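Local coordinates for protein aminotransferase (Streptomyces pactum, PDB 4ZM4) that belongs to the class-III aminotransferases, a family of pyridoxal-5'-phosphate-dependent proteins, and forms a two-chain assembly with ligand bound in its pocket, at residues R279-G284 with A323-I328; L80-D85 with A317-V322; P69-Y74 with D333-L338. The protein carries 1 engineered substitution. All blocks are in the same frame, centred on the assembly; numbering follows the deposited sequence.

Contact 1: R279-G284 with A323-I328; sequences RVMGGG and AMLGKI. Engineered in segment 279-284: Arg279 (natural residue Lys). With P3B ((3E,4R,5R)-4,5-dihydroxy-3-{[(Z)-{3-hydroxy-2-methyl-5-[(phosphonooxy)methyl]pyridin-4(1H)-ylidene}methyl]imino}cyclohex-1-ene-1-carboxylic acid), chain H.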
loop_
_atom_site.group_PDB
_atom_site.type_symbol
_atom_site.label_atom_id
_atom_site.label_comp_id
_atom_site.label_asym_id
_atom_site.label_seq_id
_atom_site.Cartn_x
_atom_site.Cartn_y
_atom_site.Cartn_z
ATOM N N ARG B 279 -10.021 1.650 -5.144
ATOM C CA ARG B 279 -10.565 0.996 -6.358
ATOM C C ARG B 279 -11.055 1.961 -7.417
ATOM O O ARG B 279 -10.249 2.455 -8.184
ATOM C CB ARG B 279 -11.658 -0.011 -6.016
ATOM C CG ARG B 279 -11.220 -1.064 -5.047
ATOM C CD ARG B 279 -10.370 -2.151 -5.655
ATOM N NE ARG B 279 -9.619 -2.749 -4.562
ATOM C CZ ARG B 279 -9.849 -3.927 -3.985
ATOM N NH1 ARG B 279 -10.823 -4.756 -4.374
ATOM N NH2 ARG B 279 -9.049 -4.275 -2.985
ATOM N N VAL B 280 -12.364 2.208 -7.484
ATOM C CA VAL B 280 -12.925 3.068 -8.520
ATOM C C VAL B 280 -12.331 4.469 -8.343
ATOM O O VAL B 280 -12.075 5.183 -9.324
ATOM C CB VAL B 280 -14.474 3.125 -8.477
ATOM C CG1 VAL B 280 -15.006 4.173 -9.439
ATOM C CG2 VAL B 280 -15.060 1.769 -8.812
ATOM N N MET B 281 -12.088 4.847 -7.092
ATOM C CA MET B 281 -11.597 6.194 -6.764
ATOM C C MET B 281 -10.371 6.574 -7.569
ATOM O O MET B 281 -10.304 7.660 -8.069
ATOM C CB MET B 281 -11.278 6.289 -5.259
ATOM C CG MET B 281 -11.061 7.712 -4.753
ATOM S SD MET B 281 -10.806 7.693 -2.975
ATOM C CE MET B 281 -9.102 7.092 -2.903
ATOM N N GLY B 282 -9.403 5.671 -7.671
ATOM C CA GLY B 282 -8.175 5.927 -8.381
ATOM C C GLY B 282 -8.055 5.274 -9.744
ATOM O O GLY B 282 -6.987 5.318 -10.340
ATOM N N GLY B 283 -9.128 4.656 -10.241
ATOM C CA GLY B 283 -9.152 4.029 -11.568
ATOM C C GLY B 283 -8.085 2.990 -11.846
ATOM O O GLY B 283 -7.640 2.817 -12.994
ATOM N N GLY B 284 -7.674 2.289 -10.806
ATOM C CA GLY B 284 -6.581 1.311 -10.922
ATOM C C GLY B 284 -5.222 1.756 -10.431
ATOM O O GLY B 284 -4.331 0.927 -10.323
ATOM N N ALA B 323 -8.889 13.140 -11.669
ATOM C CA ALA B 323 -9.360 12.807 -13.022
ATOM C C ALA B 323 -10.542 11.822 -12.989
ATOM O O ALA B 323 -11.507 11.987 -13.732
ATOM C CB ALA B 323 -8.221 12.235 -13.863
ATOM N N MET B 324 -10.478 10.828 -12.104
ATOM C CA MET B 324 -11.480 9.765 -12.103
ATOM C C MET B 324 -12.754 10.271 -11.504
ATOM O O MET B 324 -13.829 10.095 -12.081
ATOM C CB MET B 324 -10.975 8.554 -11.331
ATOM C CG MET B 324 -11.888 7.347 -11.378
ATOM S SD MET B 324 -12.178 6.671 -13.031
ATOM C CE MET B 324 -12.899 5.074 -12.602
ATOM N N LEU B 325 -12.659 10.922 -10.350
ATOM C CA LEU B 325 -13.869 11.430 -9.706
ATOM C C LEU B 325 -14.429 12.641 -10.482
ATOM O O LEU B 325 -15.643 12.827 -10.522
ATOM C CB LEU B 325 -13.619 11.765 -8.244
ATOM C CG LEU B 325 -13.250 10.619 -7.296
ATOM C CD1 LEU B 325 -13.242 11.063 -5.843
ATOM C CD2 LEU B 325 -14.195 9.445 -7.467
ATOM N N GLY B 326 -13.554 13.434 -11.107
ATOM C CA GLY B 326 -13.975 14.490 -12.021
ATOM C C GLY B 326 -14.770 13.965 -13.183
ATOM O O GLY B 326 -15.872 14.455 -13.470
ATOM N N LYS B 327 -14.263 12.910 -13.807
ATOM C CA LYS B 327 -15.007 12.224 -14.876
ATOM C C LYS B 327 -16.379 11.695 -14.437
ATOM O O LYS B 327 -17.383 11.930 -15.128
ATOM C CB LYS B 327 -14.204 11.062 -15.444
ATOM C CG LYS B 327 -14.931 10.258 -16.491
ATOM C CD LYS B 327 -13.978 9.396 -17.292
ATOM C CE LYS B 327 -14.731 8.517 -18.262
ATOM N NZ LYS B 327 -13.772 7.627 -18.974
ATOM N N ILE B 328 -16.418 10.982 -13.311
ATOM C CA ILE B 328 -17.687 10.427 -12.788
ATOM C C ILE B 328 -18.727 11.539 -12.489
ATOM O O ILE B 328 -19.920 11.424 -12.800
ATOM C CB ILE B 328 -17.447 9.611 -11.509
ATOM C CG1 ILE B 328 -16.728 8.306 -11.846
ATOM C CG2 ILE B 328 -18.763 9.330 -10.775
ATOM C CD1 ILE B 328 -16.246 7.538 -10.625
HETATM O OAH P3B H . -5.301 -4.220 0.377
HETATM P PBA P3B H . -6.225 -3.919 -0.875
HETATM O OAI P3B H . -6.112 -5.164 -1.703
HETATM O OAC P3B H . -5.789 -2.707 -1.681
HETATM O OAQ P3B H . -7.730 -3.797 -0.156
HETATM C CAM P3B H . -8.159 -4.674 0.935
HETATM C CAV P3B H . -9.530 -4.731 0.880
HETATM C CAL P3B H . -10.232 -3.971 1.805
HETATM N NAP P3B H . -11.620 -3.975 1.741
HETATM C CAU P3B H . -12.289 -4.697 0.780
HETATM C CAA P3B H . -13.658 -4.722 0.742
HETATM C CAW P3B H . -11.618 -5.449 -0.078
HETATM O OAE P3B H . -12.335 -6.137 -0.995
HETATM C CAX P3B H . -10.223 -5.486 -0.106
HETATM C CAJ P3B H . -9.528 -6.321 -1.051
HETATM N NAO P3B H . -10.194 -7.225 -1.845
HETATM C CAT P3B H . -9.538 -8.108 -2.663
HETATM C CAK P3B H . -8.135 -8.344 -2.677
HETATM C CAS P3B H . -7.510 -9.305 -3.463
HETATM C CAR P3B H . -6.111 -9.461 -3.488
HETATM O OAD P3B H . -5.543 -10.245 -4.265
HETATM O OAB P3B H . -5.383 -8.904 -2.703
HETATM C CAN P3B H . -8.168 -9.936 -4.445
HETATM C CAY P3B H . -9.671 -9.673 -4.632
HETATM O OAF P3B H . -10.183 -10.990 -4.914
HETATM C CAZ P3B H . -10.411 -8.954 -3.432
HETATM O OAG P3B H . -11.700 -8.307 -3.741
#
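Met324 buries more surface on loop 279-284 than any other residue of 323-328. Its CB already touches the loop backbone, 3.4 Å from Met281 O. CG stands anti to the backbone N (chi1 -175°) and comes very close to Val280 O, at 3.0 Å. The chain then bends at chi2 (61°), which turns SD along the same carbonyl, 4.0 Å from Val280 O. The last torsion is extended. CE stays 3.4 Å from Val280 O and meets Val280 CG1 at 3.9 Å. The two side chains cross at about a right angle.

The methionine offers Val280 O only carbon and sulfur; the oxygen accepts a hydrogen bond from Gly283 N at 3.1 Å, so the loop closes a turn on itself and the methionine lies against that turn. No hydrogen bond joins the two segments. Val280 CG1 also meets the tip of Ile328, with CD1 3.8 Å away. On the next residue, Met281 points its CB away from the helix, yet its CG still reaches Leu325 CD1 at 4.1 Å.

Arg279 is engineered, with Lys in the natural sequence. It turns from the helix to the P3B pocket. The phosphorus of P3B lies in the guanidinium plane, at its edge, and NH1 is hydrogen-bonded to Tyr67 O. The natural lysine is probably the one that holds the cofactor in this family, so the loop would lead directly from the cofactor site to the helix.

The loop runs between strands 274-277 and 288-292 of the seven-stranded sheet. Helix 315-329 packs against it, helix 98-110 covers Met281 and Leu325, and Val79 of helix 77-89 touches Met324.

Contact 2: L80-D85 with A317-V322; sequences LDAVAD and ALRAVV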
loop_
_atom_site.group_PDB
_atom_site.type_symbol
_atom_site.label_atom_id
_atom_site.label_comp_id
_atom_site.label_asym_id
_atom_site.label_seq_id
_atom_site.Cartn_x
_atom_site.Cartn_y
_atom_site.Cartn_z
ATOM N N LEU B 80 -5.503 8.000 -17.872
ATOM C CA LEU B 80 -4.077 7.843 -18.272
ATOM C C LEU B 80 -3.444 9.198 -18.432
ATOM O O LEU B 80 -2.424 9.478 -17.819
ATOM C CB LEU B 80 -3.909 7.053 -19.604
ATOM C CG LEU B 80 -2.917 7.488 -20.746
ATOM C CD1 LEU B 80 -1.424 7.283 -20.470
ATOM C CD2 LEU B 80 -3.240 6.803 -22.061
ATOM N N ASP B 81 -4.048 10.027 -19.280
ATOM C CA ASP B 81 -3.427 11.269 -19.714
ATOM C C ASP B 81 -3.162 12.205 -18.564
ATOM O O ASP B 81 -2.120 12.850 -18.517
ATOM C CB ASP B 81 -4.306 11.994 -20.740
ATOM C CG ASP B 81 -4.357 11.287 -22.088
ATOM O OD1 ASP B 81 -3.530 10.374 -22.344
ATOM O OD2 ASP B 81 -5.225 11.676 -22.903
ATOM N N ALA B 82 -4.109 12.306 -17.638
ATOM C CA ALA B 82 -3.911 13.139 -16.448
ATOM C C ALA B 82 -2.740 12.617 -15.582
ATOM O O ALA B 82 -1.873 13.393 -15.138
ATOM C CB ALA B 82 -5.195 13.249 -15.638
ATOM N N VAL B 83 -2.673 11.307 -15.393
ATOM C CA VAL B 83 -1.609 10.718 -14.557
ATOM C C VAL B 83 -0.244 10.846 -15.217
ATOM O O VAL B 83 0.724 11.258 -14.573
ATOM C CB VAL B 83 -1.912 9.258 -14.212
ATOM C CG1 VAL B 83 -0.758 8.640 -13.448
ATOM C CG2 VAL B 83 -3.190 9.165 -13.399
ATOM N N ALA B 84 -0.179 10.613 -16.520
ATOM C CA ALA B 84 1.056 10.828 -17.276
ATOM C C ALA B 84 1.531 12.282 -17.256
ATOM O O ALA B 84 2.729 12.569 -17.169
ATOM C CB ALA B 84 0.878 10.370 -18.714
ATOM N N ASP B 85 0.599 13.217 -17.336
ATOM C CA ASP B 85 0.938 14.621 -17.184
ATOM C C ASP B 85 1.573 14.918 -15.817
ATOM O O ASP B 85 2.484 15.724 -15.714
ATOM C CB ASP B 85 -0.308 15.477 -17.362
ATOM C CG ASP B 85 0.002 16.959 -17.317
ATOM O OD1 ASP B 85 0.856 17.371 -18.102
ATOM O OD2 ASP B 85 -0.601 17.702 -16.518
ATOM N N ALA B 317 -1.024 9.696 -7.581
ATOM C CA ALA B 317 -2.231 9.078 -7.022
ATOM C C ALA B 317 -3.398 10.065 -6.908
ATOM O O ALA B 317 -4.525 9.747 -7.302
ATOM C CB ALA B 317 -1.955 8.474 -5.642
ATOM N N LEU B 318 -3.139 11.251 -6.387
ATOM C CA LEU B 318 -4.200 12.260 -6.254
ATOM C C LEU B 318 -4.620 12.889 -7.600
ATOM O O LEU B 318 -5.793 13.219 -7.793
ATOM C CB LEU B 318 -3.823 13.322 -5.217
ATOM C CG LEU B 318 -3.569 12.733 -3.826
ATOM C CD1 LEU B 318 -3.570 13.839 -2.770
ATOM C CD2 LEU B 318 -4.589 11.658 -3.446
ATOM N N ARG B 319 -3.714 12.958 -8.563
ATOM C CA ARG B 319 -4.128 13.301 -9.930
ATOM C C ARG B 319 -5.128 12.264 -10.466
ATOM O O ARG B 319 -6.130 12.605 -11.117
ATOM C CB ARG B 319 -2.900 13.425 -10.844
ATOM C CG ARG B 319 -3.180 14.054 -12.203
ATOM C CD ARG B 319 -3.559 15.530 -12.104
ATOM N NE ARG B 319 -3.904 16.057 -13.413
ATOM C CZ ARG B 319 -3.035 16.542 -14.287
ATOM N NH1 ARG B 319 -1.745 16.623 -14.010
ATOM N NH2 ARG B 319 -3.460 16.956 -15.456
ATOM N N ALA B 320 -4.856 10.979 -10.213
ATOM C CA ALA B 320 -5.769 9.933 -10.651
ATOM C C ALA B 320 -7.149 10.084 -9.974
ATOM O O ALA B 320 -8.165 9.880 -10.609
ATOM C CB ALA B 320 -5.175 8.554 -10.377
ATOM N N VAL B 321 -7.170 10.427 -8.687
ATOM C CA VAL B 321 -8.436 10.593 -7.981
ATOM C C VAL B 321 -9.181 11.758 -8.604
ATOM O O VAL B 321 -10.375 11.650 -8.886
ATOM C CB VAL B 321 -8.250 10.813 -6.455
ATOM C CG1 VAL B 321 -9.540 11.220 -5.770
ATOM C CG2 VAL B 321 -7.710 9.552 -5.784
ATOM N N VAL B 322 -8.482 12.857 -8.846
ATOM C CA VAL B 322 -9.095 14.057 -9.439
ATOM C C VAL B 322 -9.665 13.802 -10.831
ATOM O O VAL B 322 -10.790 14.185 -11.142
ATOM C CB VAL B 322 -8.081 15.220 -9.474
ATOM C CG1 VAL B 322 -8.555 16.349 -10.412
ATOM C CG2 VAL B 322 -7.834 15.741 -8.057
#
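One salt bridge carries the polar side of this helix pair. Arg319 grips Asp85 end-on, with both terminal nitrogens on a single oxygen. NH1 lies 3.0 Å from Asp85 OD2, with an angle of 154° at the hydrogen. NH2 lies 3.1 Å from the same Asp85 OD2, at 144°. Both use the anti lone pair of OD2. The oxygen sits in the guanidinium plane, while the carboxylate stands perpendicular to it. Lys89 also forms a salt bridge to OD2, and Gln86 OE1 accepts a hydrogen bond from Arg319 NH1. Two cationic partners on OD2 would probably favour the ionised form of Asp85.

The second kind of contact is between the arginine and the helix backbone. Arg319 CG is anti to its backbone N, and the chain bends at chi2. This lays the side chain along Ala82. CG comes to 3.3 Å from Ala82 O. The same carbonyl oxygen lies 3.4 Å above the guanidinium plane, over its centre. It makes no hydrogen bond there. Ala82 CB touches Arg319 NE at 3.8 Å.

Apolar contact is small. Val83 CG2 meets Ala320 CB at 3.7 Å, where the two backbones come nearest. The segment axes approach to 8.5 Å, consistent with the small alanines at 82 and 320.

Segments 80-85 and 317-322 run nearly antiparallel, with 151° between their axes. Helix 98-110 flanks the pair, with Leu99 against Arg319. Phe285, in the loop leading to strand 288-292, packs on Ala320. Val83 also packs on Phe87 of the second subunit.

Contact 3: P69-Y74 with D333-L338; sequences PHLFGY and DLYERL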
loop_
_atom_site.group_PDB
_atom_site.type_symbol
_atom_site.label_atom_id
_atom_site.label_comp_id
_atom_site.label_asym_id
_atom_site.label_seq_id
_atom_site.Cartn_x
_atom_site.Cartn_y
_atom_site.Cartn_z
ATOM N N PRO B 69 -11.599 -1.639 -9.809
ATOM C CA PRO B 69 -11.280 -0.216 -10.095
ATOM C C PRO B 69 -11.800 0.349 -11.414
ATOM O O PRO B 69 -11.984 1.556 -11.508
ATOM C CB PRO B 69 -9.743 -0.168 -10.132
ATOM C CG PRO B 69 -9.270 -1.507 -9.728
ATOM C CD PRO B 69 -10.405 -2.489 -9.884
ATOM N N HIS B 70 -12.079 -0.510 -12.390
ATOM C CA HIS B 70 -12.260 -0.085 -13.770
ATOM C C HIS B 70 -13.711 0.028 -14.145
ATOM O O HIS B 70 -14.284 -0.831 -14.809
ATOM C CB HIS B 70 -11.498 -1.044 -14.677
ATOM C CG HIS B 70 -10.039 -1.110 -14.351
ATOM N ND1 HIS B 70 -9.452 -2.212 -13.744
ATOM C CD2 HIS B 70 -9.062 -0.193 -14.493
ATOM C CE1 HIS B 70 -8.175 -1.962 -13.527
ATOM N NE2 HIS B 70 -7.909 -0.753 -13.980
ATOM N N LEU B 71 -14.297 1.134 -13.751
ATOM C CA LEU B 71 -15.689 1.428 -14.028
ATOM C C LEU B 71 -15.921 1.683 -15.524
ATOM O O LEU B 71 -17.006 1.393 -16.066
ATOM C CB LEU B 71 -16.098 2.630 -13.213
ATOM C CG LEU B 71 -17.562 2.808 -12.906
ATOM C CD1 LEU B 71 -18.064 1.707 -12.004
ATOM C CD2 LEU B 71 -17.785 4.165 -12.239
ATOM N N PHE B 72 -14.905 2.214 -16.182
ATOM C CA PHE B 72 -14.961 2.540 -17.603
ATOM C C PHE B 72 -14.099 1.609 -18.462
ATOM O O PHE B 72 -13.839 1.896 -19.622
ATOM C CB PHE B 72 -14.485 3.988 -17.808
ATOM C CG PHE B 72 -15.251 5.003 -17.000
ATOM C CD1 PHE B 72 -16.576 5.318 -17.331
ATOM C CD2 PHE B 72 -14.665 5.645 -15.907
ATOM C CE1 PHE B 72 -17.286 6.251 -16.595
ATOM C CE2 PHE B 72 -15.384 6.582 -15.171
ATOM C CZ PHE B 72 -16.691 6.886 -15.510
ATOM N N GLY B 73 -13.595 0.529 -17.892
ATOM C CA GLY B 73 -12.728 -0.385 -18.641
ATOM C C GLY B 73 -11.277 -0.056 -18.535
ATOM O O GLY B 73 -10.880 0.919 -17.912
ATOM N N TYR B 74 -10.459 -0.919 -19.121
ATOM C CA TYR B 74 -9.023 -0.816 -19.062
ATOM C C TYR B 74 -8.520 0.292 -19.981
ATOM O O TYR B 74 -9.193 0.635 -20.961
ATOM C CB TYR B 74 -8.393 -2.117 -19.518
ATOM C CG TYR B 74 -8.581 -3.315 -18.611
ATOM C CD1 TYR B 74 -8.293 -3.246 -17.261
ATOM C CD2 TYR B 74 -8.950 -4.560 -19.140
ATOM C CE1 TYR B 74 -8.454 -4.355 -16.453
ATOM C CE2 TYR B 74 -9.091 -5.671 -18.327
ATOM C CZ TYR B 74 -8.838 -5.560 -16.988
ATOM O OH TYR B 74 -8.953 -6.668 -16.184
ATOM N N ASP B 333 -25.853 10.738 -15.490
ATOM C CA ASP B 333 -26.660 9.504 -15.712
ATOM C C ASP B 333 -25.831 8.197 -15.790
ATOM O O ASP B 333 -26.335 7.167 -16.202
ATOM C CB ASP B 333 -27.537 9.673 -16.970
ATOM C CG ASP B 333 -28.530 10.825 -16.845
ATOM O OD1 ASP B 333 -29.123 11.011 -15.752
ATOM O OD2 ASP B 333 -28.682 11.583 -17.818
ATOM N N LEU B 334 -24.593 8.225 -15.307
ATOM C CA LEU B 334 -23.681 7.065 -15.387
ATOM C C LEU B 334 -24.242 5.847 -14.708
ATOM O O LEU B 334 -24.305 4.762 -15.294
ATOM C CB LEU B 334 -22.325 7.422 -14.760
ATOM C CG LEU B 334 -21.262 6.323 -14.709
ATOM C CD1 LEU B 334 -20.924 5.780 -16.082
ATOM C CD2 LEU B 334 -20.012 6.870 -14.024
ATOM N N TYR B 335 -24.713 6.046 -13.476
ATOM C CA TYR B 335 -25.176 4.920 -12.643
ATOM C C TYR B 335 -26.478 4.329 -13.163
ATOM O O TYR B 335 -26.740 3.150 -12.951
ATOM C CB TYR B 335 -25.197 5.320 -11.153
ATOM C CG TYR B 335 -23.780 5.591 -10.698
ATOM C CD1 TYR B 335 -22.963 4.549 -10.254
ATOM C CD2 TYR B 335 -23.215 6.851 -10.827
ATOM C CE1 TYR B 335 -21.650 4.771 -9.860
ATOM C CE2 TYR B 335 -21.903 7.091 -10.453
ATOM C CZ TYR B 335 -21.117 6.040 -9.962
ATOM O OH TYR B 335 -19.805 6.274 -9.571
ATOM N N GLU B 336 -27.258 5.122 -13.904
ATOM C CA GLU B 336 -28.439 4.600 -14.605
ATOM C C GLU B 336 -28.054 3.700 -15.790
ATOM O O GLU B 336 -28.675 2.655 -16.000
ATOM C CB GLU B 336 -29.334 5.732 -15.093
ATOM C CG GLU B 336 -30.366 6.155 -14.067
ATOM C CD GLU B 336 -30.942 7.560 -14.298
ATOM O OE1 GLU B 336 -31.128 7.991 -15.463
ATOM O OE2 GLU B 336 -31.220 8.241 -13.283
ATOM N N ARG B 337 -27.051 4.108 -16.562
ATOM C CA ARG B 337 -26.570 3.295 -17.663
ATOM C C ARG B 337 -25.854 2.028 -17.167
ATOM O O ARG B 337 -26.006 0.969 -17.763
ATOM C CB ARG B 337 -25.616 4.098 -18.549
ATOM C CG ARG B 337 -26.314 4.873 -19.654
ATOM C CD ARG B 337 -25.597 6.147 -20.114
ATOM N NE ARG B 337 -24.143 6.177 -19.929
ATOM C CZ ARG B 337 -23.451 7.249 -19.536
ATOM N NH1 ARG B 337 -24.049 8.384 -19.231
ATOM N NH2 ARG B 337 -22.132 7.161 -19.409
ATOM N N LEU B 338 -25.066 2.147 -16.097
ATOM C CA LEU B 338 -24.415 0.969 -15.494
ATOM C C LEU B 338 -25.460 -0.022 -15.054
ATOM O O LEU B 338 -25.264 -1.216 -15.180
ATOM C CB LEU B 338 -23.511 1.372 -14.308
ATOM C CG LEU B 338 -22.261 2.189 -14.687
ATOM C CD1 LEU B 338 -21.621 2.808 -13.459
ATOM C CD2 LEU B 338 -21.238 1.355 -15.436
#
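Four apolar meetings join the loop 69-74 to the start of helix 334-355. Leu71 sits at their centre and uses both of its branches. CD2 meets Leu334 CD2 at 3.9 Å, the two side chains crossing obliquely. CD1 takes the other neighbour, Leu338 CD1, at 4.0 Å, and here the crossing is near a right angle. Tyr335 crosses Leu71 at about a right angle, its OH 4.0 Å from Leu71 CD2. Phe72 adds the closest approach, CZ to Leu334 CD2 at 3.6 Å. The other leucine branch, Leu334 CD1, lies 3.7 Å from Phe72 CE1, so both methyls of Leu334 meet the CE1-CZ end of the ring obliquely.

Leu71 and Leu334 both hold CG anti to the backbone N, and each points its CB at the other segment. Leu338 also points its CB at the loop; its CG is anti to the carbonyl carbon, and CD1 does the touching. The CB of Phe72 points along the gap rather than across it, and chi1 of -56° turns the ring towards the helix.

A second shell fixes these groups. Tyr335 OH is hydrogen-bonded to Phe257 O, which holds the ring by its polar end. Backbone hydrogen bonding ties Leu71 to Thr425. Ile328 of helix 315-329 packs against Leu71, Phe72 and Tyr335, and Lys327 lies in a cation-pi contact with the Phe72 ring.

No hydrogen bond spans the two segments, and most of the touching residues are buried. The contact therefore rests on the fit of leucine and aromatic side chains, with polar bonds made to third parties.

In the fold
Helix 315-329 is shared by contact 1 and contact 2, whose centres are 9 Å apart. Helix 77-89 links them too, through Ala82 against Ala323. Contact 3 uses the next helix, 334-355, and touches contact 1 through the end of helix 315-329. Pro69 also packs on the loop of contact 1. Contacts 2 and 3 do not touch. Contacts 1 and 3 are buried; contact 3 is packing of side chains on side chains, while contact 1 also sets a methionine against backbone carbonyls. Contact 2 lies further from the centre of the chain, is only partly buried, and adds a salt bridge between two helices. Contact 1 alone of the three includes a residue of the P3B pocket.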